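PDB 4HIO: protection of telomeres protein 1 from Schizosaccharomyces pombe, which binds single-stranded telomeric DNA, protects the 3' overhang of chromosome ends and regulates telomerase and telomere length. Local coordinates for residues Phe65-Ile70 and Leu104-His109; Gly86-Met91 and Val123-Pro128; Lys31-Tyr36 and Cys69-Glu74. The protein carries 1 engineered substitution. All blocks are in the same frame, centred on the assembly; numbering follows the deposited sequence.

Contact 1: residues Phe65-Ile70 and Leu104-His109; sequences FSIRCI and LECILH. With nucleotides of chain B.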
# COMPACT_ATOMS: atom_id res chain seq x y z
N PHE A 65 -9.48 1.24 -5.54
CA PHE A 65 -9.36 0.22 -4.50
C PHE A 65 -7.91 -0.00 -4.08
O PHE A 65 -7.64 -0.71 -3.12
CB PHE A 65 -9.96 -1.10 -4.99
CG PHE A 65 -11.45 -1.18 -4.82
CD1 PHE A 65 -12.30 -0.79 -5.84
CD2 PHE A 65 -12.00 -1.66 -3.65
CE1 PHE A 65 -13.66 -0.87 -5.69
CE2 PHE A 65 -13.37 -1.74 -3.49
CZ PHE A 65 -14.20 -1.35 -4.52
N SER A 66 -6.98 0.59 -4.81
CA SER A 66 -5.56 0.35 -4.58
C SER A 66 -4.76 1.66 -4.53
O SER A 66 -5.15 2.66 -5.13
CB SER A 66 -4.99 -0.59 -5.64
OG SER A 66 -5.54 -1.88 -5.52
N ILE A 67 -3.63 1.63 -3.82
CA ILE A 67 -2.83 2.83 -3.65
C ILE A 67 -1.34 2.55 -3.85
O ILE A 67 -0.83 1.50 -3.48
CB ILE A 67 -3.07 3.50 -2.26
CG1 ILE A 67 -2.26 4.79 -2.14
CG2 ILE A 67 -2.75 2.54 -1.13
CD1 ILE A 67 -2.61 5.63 -0.94
N ARG A 68 -0.66 3.51 -4.47
CA ARG A 68 0.78 3.45 -4.66
C ARG A 68 1.51 3.83 -3.38
O ARG A 68 1.23 4.86 -2.78
CB ARG A 68 1.20 4.39 -5.80
CG ARG A 68 2.62 4.19 -6.29
CD ARG A 68 2.88 5.02 -7.53
NE ARG A 68 2.21 6.32 -7.44
CZ ARG A 68 1.56 6.90 -8.44
NH1 ARG A 68 1.49 6.33 -9.63
NH2 ARG A 68 0.99 8.08 -8.24
N CYS A 69 2.44 2.98 -2.96
CA CYS A 69 3.39 3.34 -1.92
C CYS A 69 4.81 3.43 -2.47
O CYS A 69 5.31 2.49 -3.08
CB CYS A 69 3.34 2.31 -0.79
SG CYS A 69 1.67 1.90 -0.24
N ILE A 70 5.44 4.58 -2.28
CA ILE A 70 6.80 4.78 -2.76
C ILE A 70 7.78 4.72 -1.59
O ILE A 70 7.66 5.48 -0.63
CB ILE A 70 6.96 6.12 -3.49
CG1 ILE A 70 5.90 6.23 -4.60
CG2 ILE A 70 8.36 6.25 -4.07
CD1 ILE A 70 6.06 7.45 -5.47
N LEU A 104 -4.42 10.01 -4.37
CA LEU A 104 -3.74 9.77 -3.11
C LEU A 104 -2.64 8.74 -3.29
O LEU A 104 -2.82 7.75 -3.98
CB LEU A 104 -4.73 9.24 -2.08
CG LEU A 104 -4.83 9.95 -0.73
CD1 LEU A 104 -5.93 9.32 0.10
CD2 LEU A 104 -3.51 9.88 -0.00
N GLU A 105 -1.50 8.97 -2.65
CA GLU A 105 -0.44 7.98 -2.61
C GLU A 105 0.29 7.97 -1.27
O GLU A 105 0.20 8.91 -0.49
CB GLU A 105 0.55 8.21 -3.75
CG GLU A 105 1.34 9.49 -3.63
CD GLU A 105 2.27 9.71 -4.80
OE1 GLU A 105 2.28 8.86 -5.71
OE2 GLU A 105 2.99 10.73 -4.81
N CYS A 106 1.02 6.89 -1.03
CA CYS A 106 1.76 6.71 0.22
C CYS A 106 3.25 6.89 -0.02
O CYS A 106 3.78 6.47 -1.04
CB CYS A 106 1.49 5.31 0.81
SG CYS A 106 -0.09 5.14 1.65
N ILE A 107 3.92 7.51 0.94
CA ILE A 107 5.37 7.69 0.88
C ILE A 107 6.07 7.26 2.16
O ILE A 107 5.70 7.66 3.25
CB ILE A 107 5.76 9.15 0.60
CG1 ILE A 107 4.99 9.70 -0.59
CG2 ILE A 107 7.26 9.25 0.34
CD1 ILE A 107 5.43 9.13 -1.89
N LEU A 108 7.11 6.45 2.00
CA LEU A 108 8.03 6.17 3.09
C LEU A 108 9.35 6.83 2.72
O LEU A 108 10.13 6.28 1.95
CB LEU A 108 8.21 4.67 3.30
CG LEU A 108 7.03 3.94 3.95
CD1 LEU A 108 6.08 3.44 2.88
CD2 LEU A 108 7.50 2.80 4.81
N HIS A 109 9.56 8.03 3.25
CA HIS A 109 10.75 8.79 2.97
C HIS A 109 11.90 8.47 3.95
O HIS A 109 11.68 8.04 5.03
CB HIS A 109 10.42 10.28 3.03
CG HIS A 109 9.89 10.72 4.36
ND1 HIS A 109 10.69 11.12 5.40
CD2 HIS A 109 8.62 10.84 4.81
CE1 HIS A 109 9.94 11.46 6.44
NE2 HIS A 109 8.68 11.29 6.11
P DG B 2 13.11 12.43 -8.84
OP1 DG B 2 14.40 11.98 -9.39
OP2 DG B 2 12.22 13.29 -9.65
O5' DG B 2 12.29 11.12 -8.41
C5' DG B 2 12.65 9.84 -8.93
C4' DG B 2 11.53 9.27 -9.78
O4' DG B 2 10.41 8.93 -8.93
C3' DG B 2 11.01 10.27 -10.80
O3' DG B 2 10.53 9.65 -11.99
C2' DG B 2 9.87 10.93 -10.05
C1' DG B 2 9.33 9.81 -9.19
N9 DG B 2 8.80 10.36 -7.94
C8 DG B 2 9.50 11.09 -7.02
N7 DG B 2 8.78 11.48 -6.01
C5 DG B 2 7.52 10.98 -6.28
C6 DG B 2 6.32 11.08 -5.54
O6 DG B 2 6.13 11.65 -4.46
N1 DG B 2 5.27 10.43 -6.18
C2 DG B 2 5.36 9.77 -7.38
N2 DG B 2 4.23 9.20 -7.83
N3 DG B 2 6.48 9.66 -8.08
C4 DG B 2 7.51 10.29 -7.48
P DA B 5 -0.89 5.69 -15.69
OP1 DA B 5 -1.28 5.24 -17.05
OP2 DA B 5 -1.72 6.69 -15.00
O5' DA B 5 -0.72 4.41 -14.76
C5' DA B 5 0.39 3.54 -14.92
C4' DA B 5 0.04 2.18 -14.36
O4' DA B 5 -0.07 2.27 -12.93
C3' DA B 5 -1.32 1.65 -14.79
O3' DA B 5 -1.40 0.25 -14.62
C2' DA B 5 -2.26 2.37 -13.84
C1' DA B 5 -1.42 2.51 -12.57
N9 DA B 5 -1.49 3.85 -11.99
C8 DA B 5 -1.42 5.03 -12.67
N7 DA B 5 -1.51 6.09 -11.90
C5 DA B 5 -1.65 5.55 -10.63
C6 DA B 5 -1.79 6.14 -9.36
N6 DA B 5 -1.82 7.45 -9.15
N1 DA B 5 -1.91 5.31 -8.30
C2 DA B 5 -1.88 3.99 -8.51
N3 DA B 5 -1.76 3.32 -9.65
C4 DA B 5 -1.64 4.17 -10.67
P DA B 4 4.17 10.81 -15.57
OP1 DA B 4 5.20 10.53 -16.58
OP2 DA B 4 3.73 12.20 -15.33
O5' DA B 4 2.84 9.96 -15.81
C5' DA B 4 2.86 8.81 -16.63
C4' DA B 4 2.49 7.54 -15.88
O4' DA B 4 3.38 7.34 -14.75
C3' DA B 4 1.07 7.43 -15.32
O3' DA B 4 0.61 6.19 -15.80
C2' DA B 4 1.28 7.41 -13.81
C1' DA B 4 2.64 6.74 -13.72
N9 DA B 4 3.41 6.98 -12.50
C8 DA B 4 3.34 8.05 -11.67
N7 DA B 4 4.17 7.99 -10.66
C5 DA B 4 4.83 6.80 -10.85
C6 DA B 4 5.84 6.16 -10.11
N6 DA B 4 6.37 6.67 -9.00
N1 DA B 4 6.29 4.97 -10.57
C2 DA B 4 5.75 4.48 -11.69
N3 DA B 4 4.80 4.99 -12.47
C4 DA B 4 4.38 6.16 -11.98
O HOH W 1 -4.70 5.64 -5.26
O HOH W 2 -1.84 5.82 -5.63
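Arg68 and Glu105 reach the DNA side by side from neighbouring strands, and a single carboxylate oxygen joins them. Glu105 OE1 takes both Arg68 NH2, at 2.9 Å, and Arg68 NE, at 3.1 Å, in a side-on salt bridge; OE1 lies near the guanidinium plane, although the carboxylate is turned 76° from it. The same carboxylate reads the guanine edge of DG2 of chain B: base N1 gives a nearly straight bond of 2.7 Å to Glu105 OE2, while base N2 bonds Glu105 OE1. One guanidinium face meets DG2 N2 and DA4 N7 of chain B, and DA5 of chain B covers the other. Asp99 also pairs with Arg68 NH2, which probably helps fix its rotation. Beneath runs the parallel pairing of strands 67-71 and 104-108 in the curled sheet of an OB fold, one ssDNA-binding domain of the longer Pot1. Cys106 N bonds Arg68 O at 2.7 Å, Ile70 N bonds Cys106 O at 2.8 Å, and Leu108 N bonds Ile70 O. On the face away from the DNA, Ile67 CD1 packs on Cys106 SG at 3.6 Å, with Cys69 SG against Cys106 CB. Near Leu104 a water accepts from Arg68 N at 2.8 Å and donates to Leu104 O.

Contact 2: residues Gly86-Met91 and Val123-Pro128; sequences GDYVVM and VDSEEP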
# COMPACT_ATOMS: atom_id res chain seq x y z
N GLY A 86 1.69 -10.33 -3.57
CA GLY A 86 0.84 -11.30 -2.90
C GLY A 86 1.00 -11.28 -1.39
O GLY A 86 0.13 -11.73 -0.66
N ASP A 87 2.13 -10.75 -0.93
CA ASP A 87 2.42 -10.66 0.49
C ASP A 87 1.40 -9.79 1.22
O ASP A 87 0.75 -8.95 0.61
CB ASP A 87 3.83 -10.12 0.72
CG ASP A 87 4.90 -11.12 0.34
OD1 ASP A 87 4.55 -12.28 0.06
OD2 ASP A 87 6.09 -10.75 0.34
N TYR A 88 1.29 -10.00 2.53
CA TYR A 88 0.64 -9.05 3.41
C TYR A 88 1.65 -8.21 4.18
O TYR A 88 2.68 -8.71 4.64
CB TYR A 88 -0.28 -9.78 4.39
CG TYR A 88 -1.37 -10.58 3.71
CD1 TYR A 88 -1.18 -11.91 3.38
CD2 TYR A 88 -2.59 -10.00 3.40
CE1 TYR A 88 -2.17 -12.64 2.76
CE2 TYR A 88 -3.58 -10.72 2.79
CZ TYR A 88 -3.37 -12.04 2.46
OH TYR A 88 -4.36 -12.76 1.85
N VAL A 89 1.35 -6.92 4.32
CA VAL A 89 2.21 -6.00 5.06
C VAL A 89 1.41 -5.20 6.07
O VAL A 89 0.22 -4.94 5.88
CB VAL A 89 2.95 -5.05 4.11
CG1 VAL A 89 3.92 -5.83 3.24
CG2 VAL A 89 1.97 -4.28 3.26
N VAL A 90 2.06 -4.81 7.16
CA VAL A 90 1.57 -3.72 7.99
C VAL A 90 2.47 -2.49 7.83
O VAL A 90 3.69 -2.58 7.97
CB VAL A 90 1.48 -4.13 9.47
CG1 VAL A 90 2.84 -4.55 10.00
CG2 VAL A 90 0.91 -3.00 10.31
N MET A 91 1.86 -1.35 7.54
CA MET A 91 2.60 -0.11 7.36
C MET A 91 2.16 0.91 8.40
O MET A 91 0.97 1.12 8.60
CB MET A 91 2.41 0.41 5.93
CG MET A 91 2.54 -0.68 4.87
SD MET A 91 2.43 -0.13 3.15
CE MET A 91 3.47 1.31 3.20
N VAL A 123 3.40 -9.37 7.20
CA VAL A 123 2.53 -10.11 8.10
C VAL A 123 2.33 -11.52 7.57
O VAL A 123 1.98 -11.71 6.41
CB VAL A 123 1.16 -9.41 8.24
CG1 VAL A 123 0.33 -10.07 9.32
CG2 VAL A 123 1.36 -7.94 8.53
N ASP A 124 2.56 -12.51 8.42
CA ASP A 124 2.35 -13.90 8.04
C ASP A 124 0.90 -14.13 7.66
O ASP A 124 -0.01 -13.62 8.30
CB ASP A 124 2.72 -14.85 9.18
CG ASP A 124 2.16 -16.25 8.99
OD1 ASP A 124 2.61 -16.95 8.06
OD2 ASP A 124 1.26 -16.64 9.75
N SER A 125 0.70 -14.87 6.58
CA SER A 125 -0.60 -15.00 5.94
C SER A 125 -1.68 -15.43 6.89
O SER A 125 -2.83 -15.17 6.66
CB SER A 125 -0.51 -16.00 4.80
OG SER A 125 -1.74 -16.09 4.13
N GLU A 126 -1.28 -16.10 7.95
CA GLU A 126 -2.20 -16.75 8.82
C GLU A 126 -2.66 -15.94 10.01
O GLU A 126 -3.47 -16.41 10.79
CB GLU A 126 -1.58 -18.05 9.31
CG GLU A 126 -1.54 -19.13 8.28
CD GLU A 126 -0.99 -20.38 8.87
OE1 GLU A 126 -0.50 -20.31 10.01
OE2 GLU A 126 -1.07 -21.42 8.21
N GLU A 127 -2.12 -14.73 10.16
CA GLU A 127 -2.56 -13.82 11.22
C GLU A 127 -4.01 -13.37 11.09
O GLU A 127 -4.43 -13.00 10.03
CB GLU A 127 -1.66 -12.62 11.38
CG GLU A 127 -0.22 -12.92 11.39
CD GLU A 127 0.29 -13.43 12.72
OE1 GLU A 127 -0.52 -13.72 13.61
OE2 GLU A 127 1.53 -13.56 12.84
N PRO A 128 -4.74 -13.38 12.21
CA PRO A 128 -6.14 -12.96 12.24
C PRO A 128 -6.35 -11.49 11.88
O PRO A 128 -7.45 -11.10 11.52
CB PRO A 128 -6.57 -13.22 13.69
CG PRO A 128 -5.31 -13.37 14.46
CD PRO A 128 -4.31 -13.93 13.51
O HOH W 3 2.44 -12.23 3.95
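Val123 N donates to Tyr88 O across 2.7 Å, an almost straight bond at the hydrogen, yet the donor stands 46° out of the carbonyl plane. The two backbones part directly beyond it. Instead of a second direct bond, a water accepts from Tyr88 N at 2.9 Å and donates to Val123 O at 2.6 Å, filling in where the backbones have separated. Val123 and Tyr88 carry the side-chain packing. The CG2 branch of Val123, anti to its own carbonyl carbon, comes over the backbone of the other strand to lie 3.5 Å from Val90 N, and the side chain crosses that of Val90 at about a right angle. Here the last strand of the OB-fold sheet, 119-123, leaves the long strand 88-98 and the chain turns toward the C-terminal helix 131-140. Val123 CB also meets Tyr88 CB, 4.1 Å away, while farther along the ring Tyr88 CE1 approaches Ser125 OG obliquely at 3.7 Å. A type I turn from Asp124 to Glu127, closed by Glu127 N on Asp124 O at 3.0 Å, swings the backbone round and presents Ser125 to the tyrosine. Leu130 packs on both Tyr88 and Val123, and Lys134 of the helix bonds Ser125 O.

Contact 3: residues Lys31-Tyr36 and Cys69-Glu74; sequences KNFTLY and CILWDE. With nucleotides of chain B.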
# COMPACT_ATOMS: atom_id res chain seq x y z
N LYS A 31 15.86 4.28 -8.49
CA LYS A 31 15.55 5.43 -7.65
C LYS A 31 14.80 5.04 -6.36
O LYS A 31 15.03 5.61 -5.34
CB LYS A 31 14.70 6.44 -8.41
CG LYS A 31 15.42 7.13 -9.58
CD LYS A 31 16.64 7.86 -9.08
CE LYS A 31 17.49 8.47 -10.24
NZ LYS A 31 16.65 9.27 -11.19
N ASN A 32 13.89 4.09 -6.48
CA ASN A 32 13.04 3.69 -5.36
C ASN A 32 12.43 2.30 -5.52
O ASN A 32 12.70 1.60 -6.49
CB ASN A 32 11.95 4.73 -5.13
CG ASN A 32 11.23 5.12 -6.40
OD1 ASN A 32 10.82 4.26 -7.18
ND2 ASN A 32 11.07 6.42 -6.62
N PHE A 33 11.61 1.92 -4.55
CA PHE A 33 10.83 0.69 -4.61
C PHE A 33 9.35 1.02 -4.47
O PHE A 33 8.94 1.66 -3.51
CB PHE A 33 11.25 -0.25 -3.49
CG PHE A 33 10.58 -1.59 -3.53
CD1 PHE A 33 10.59 -2.36 -4.68
CD2 PHE A 33 9.95 -2.10 -2.40
CE1 PHE A 33 9.99 -3.59 -4.71
CE2 PHE A 33 9.35 -3.33 -2.43
CZ PHE A 33 9.37 -4.08 -3.58
N THR A 34 8.54 0.59 -5.44
CA THR A 34 7.14 0.98 -5.47
C THR A 34 6.24 -0.22 -5.23
O THR A 34 6.41 -1.27 -5.84
CB THR A 34 6.77 1.68 -6.79
OG1 THR A 34 7.59 2.84 -6.95
CG2 THR A 34 5.32 2.10 -6.78
N LEU A 35 5.26 -0.04 -4.35
CA LEU A 35 4.25 -1.05 -4.09
C LEU A 35 2.89 -0.53 -4.49
O LEU A 35 2.63 0.66 -4.39
CB LEU A 35 4.19 -1.40 -2.60
CG LEU A 35 5.44 -1.84 -1.85
CD1 LEU A 35 5.12 -1.95 -0.37
CD2 LEU A 35 5.93 -3.16 -2.39
N TYR A 36 2.01 -1.43 -4.89
CA TYR A 36 0.60 -1.09 -5.06
C TYR A 36 -0.20 -2.07 -4.21
O TYR A 36 -0.13 -3.27 -4.44
CB TYR A 36 0.20 -1.16 -6.53
CG TYR A 36 1.05 -0.26 -7.42
CD1 TYR A 36 2.32 -0.65 -7.82
CD2 TYR A 36 0.57 0.97 -7.85
CE1 TYR A 36 3.09 0.16 -8.62
CE2 TYR A 36 1.34 1.78 -8.66
CZ TYR A 36 2.60 1.38 -9.04
OH TYR A 36 3.36 2.19 -9.83
N CYS A 69 2.44 2.98 -2.96
CA CYS A 69 3.39 3.34 -1.92
C CYS A 69 4.81 3.43 -2.47
O CYS A 69 5.31 2.49 -3.08
CB CYS A 69 3.34 2.31 -0.79
SG CYS A 69 1.67 1.90 -0.24
N ILE A 70 5.44 4.58 -2.28
CA ILE A 70 6.80 4.78 -2.76
C ILE A 70 7.78 4.72 -1.59
O ILE A 70 7.66 5.48 -0.63
CB ILE A 70 6.96 6.12 -3.49
CG1 ILE A 70 5.90 6.23 -4.60
CG2 ILE A 70 8.36 6.25 -4.07
CD1 ILE A 70 6.06 7.45 -5.47
N LEU A 71 8.74 3.81 -1.68
CA LEU A 71 9.71 3.59 -0.62
C LEU A 71 11.09 4.09 -1.02
O LEU A 71 11.64 3.67 -2.04
CB LEU A 71 9.79 2.10 -0.28
CG LEU A 71 8.67 1.50 0.57
CD1 LEU A 71 7.32 1.82 -0.03
CD2 LEU A 71 8.85 -0.00 0.71
N TRP A 72 11.64 5.00 -0.22
CA TRP A 72 12.94 5.59 -0.48
C TRP A 72 13.99 5.08 0.49
O TRP A 72 13.68 4.68 1.61
CB TRP A 72 12.87 7.11 -0.36
CG TRP A 72 11.99 7.78 -1.35
CD1 TRP A 72 10.73 8.24 -1.13
CD2 TRP A 72 12.31 8.10 -2.70
NE1 TRP A 72 10.23 8.81 -2.27
CE2 TRP A 72 11.18 8.75 -3.25
CE3 TRP A 72 13.43 7.90 -3.51
CZ2 TRP A 72 11.15 9.19 -4.57
CZ3 TRP A 72 13.39 8.35 -4.81
CH2 TRP A 72 12.26 8.98 -5.33
N ASP A 73 15.25 5.14 0.06
CA ASP A 73 16.37 4.95 0.96
C ASP A 73 16.30 3.64 1.75
O ASP A 73 16.22 2.57 1.17
CB ASP A 73 16.48 6.15 1.89
CG ASP A 73 16.65 7.45 1.14
OD1 ASP A 73 17.28 7.42 0.07
OD2 ASP A 73 16.13 8.49 1.59
N GLU A 74 16.35 3.74 3.07
CA GLU A 74 16.43 2.55 3.91
C GLU A 74 15.26 1.60 3.67
O GLU A 74 15.38 0.40 3.85
CB GLU A 74 16.53 2.92 5.39
CG GLU A 74 15.31 3.62 5.94
CD GLU A 74 15.45 5.13 5.94
OE1 GLU A 74 16.14 5.67 5.06
OE2 GLU A 74 14.86 5.78 6.83
O5' DG B 1 10.95 16.55 -6.18
C5' DG B 1 11.28 15.47 -5.30
C4' DG B 1 12.53 14.72 -5.74
O4' DG B 1 13.24 14.25 -4.56
C3' DG B 1 12.26 13.47 -6.57
O3' DG B 1 13.35 13.17 -7.44
C2' DG B 1 12.12 12.41 -5.49
C1' DG B 1 13.20 12.84 -4.51
N9 DG B 1 12.91 12.40 -3.14
C8 DG B 1 11.83 12.75 -2.37
N7 DG B 1 11.84 12.20 -1.19
C5 DG B 1 12.99 11.44 -1.17
C6 DG B 1 13.53 10.61 -0.15
O6 DG B 1 13.08 10.39 0.97
N1 DG B 1 14.72 10.02 -0.55
C2 DG B 1 15.31 10.19 -1.78
N2 DG B 1 16.46 9.53 -1.98
N3 DG B 1 14.82 10.95 -2.73
C4 DG B 1 13.66 11.55 -2.37
P DG B 2 13.11 12.43 -8.84
OP1 DG B 2 14.40 11.98 -9.39
OP2 DG B 2 12.22 13.29 -9.65
O5' DG B 2 12.29 11.12 -8.41
C5' DG B 2 12.65 9.84 -8.93
C4' DG B 2 11.53 9.27 -9.78
O4' DG B 2 10.41 8.93 -8.93
C3' DG B 2 11.01 10.27 -10.80
O3' DG B 2 10.53 9.65 -11.99
C2' DG B 2 9.87 10.93 -10.05
C1' DG B 2 9.33 9.81 -9.19
N9 DG B 2 8.80 10.36 -7.94
C8 DG B 2 9.50 11.09 -7.02
N7 DG B 2 8.78 11.48 -6.01
C5 DG B 2 7.52 10.98 -6.28
C6 DG B 2 6.32 11.08 -5.54
O6 DG B 2 6.13 11.65 -4.46
N1 DG B 2 5.27 10.43 -6.18
C2 DG B 2 5.36 9.77 -7.38
N2 DG B 2 4.23 9.20 -7.83
N3 DG B 2 6.48 9.66 -8.08
C4 DG B 2 7.51 10.29 -7.48
P DA B 5 -0.89 5.69 -15.69
OP1 DA B 5 -1.28 5.24 -17.05
OP2 DA B 5 -1.72 6.69 -15.00
O5' DA B 5 -0.72 4.41 -14.76
C5' DA B 5 0.39 3.54 -14.92
C4' DA B 5 0.04 2.18 -14.36
O4' DA B 5 -0.07 2.27 -12.93
C3' DA B 5 -1.32 1.65 -14.79
O3' DA B 5 -1.40 0.25 -14.62
C2' DA B 5 -2.26 2.37 -13.84
C1' DA B 5 -1.42 2.51 -12.57
N9 DA B 5 -1.49 3.85 -11.99
C8 DA B 5 -1.42 5.03 -12.67
N7 DA B 5 -1.51 6.09 -11.90
C5 DA B 5 -1.65 5.55 -10.63
C6 DA B 5 -1.79 6.14 -9.36
N6 DA B 5 -1.82 7.45 -9.15
N1 DA B 5 -1.91 5.31 -8.30
C2 DA B 5 -1.88 3.99 -8.51
N3 DA B 5 -1.76 3.32 -9.65
C4 DA B 5 -1.64 4.17 -10.67
O HOH W 4 15.61 4.86 -2.77
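Lys31 O sits 3.2 Å from Trp72 CZ3, approaching the indole obliquely, and a water links the same carbonyl to Asp73 N. Asn32 follows, with its side chain laid along the tryptophan: CB stands over the six-membered ring, a CH-pi contact 4.0 Å from the centroid, and ND2 lies 3.1 Å from Trp72 CH2. With CG between the backbone N and the carbonyl carbon (chi1 49°), the amide is carried onto the indole, its plane 79° from the ring's. Asn32 ND2 also makes a weak bond to the sugar O4' of DG2 of chain B. Phe33 begins the antiparallel pairing of strands 33-38 and 67-71 in the OB-fold sheet: its N and O both bond Leu71, and its ring edge receives Leu71 CD2 at 3.9 Å. Thr34 is in the non-hydrogen-bonded position opposite Ile70. Leu35 closes the next hydrogen-bonded pair, Cys69 N donating to Leu35 O at 2.7 Å. Tyr36 turns its ring edge to DA5 of chain B, CE2 being 3.6 Å from base N3. On the second segment, DG1 of chain B lies over the other face of Trp72, its N1 bonding Asp73 OD2 at 3.0 Å and its N2 bonding OD1. Asn32 and the guanine thus sandwich the indole, and the paired carboxylate bonds match the donor edge of guanine, consistent with selection of a G at this end of the telomeric repeat.

How the contacts relate
Contacts 1 and 3 are buried and share Cys69 and Ile70, because strand 67-71 lies between strands 104-108 and 33-38: parallel to one, antiparallel to the other. Each puts a carboxylate against a guanine, but contact 1 couples its acid to an arginine, whereas in contact 3 the acid binds a guanine that lies over the neighbouring indole. Leu108 O probably bonds Trp72 N, tying the two together. Contact 2 is a surface contact, about 9 Å from the DNA at the nearest atoms, with one direct backbone bond and mainly apolar packing. It still reaches the shared interior: Met91 CE packs on Leu108 CD1, at 3.4 Å, and on Cys69 SG.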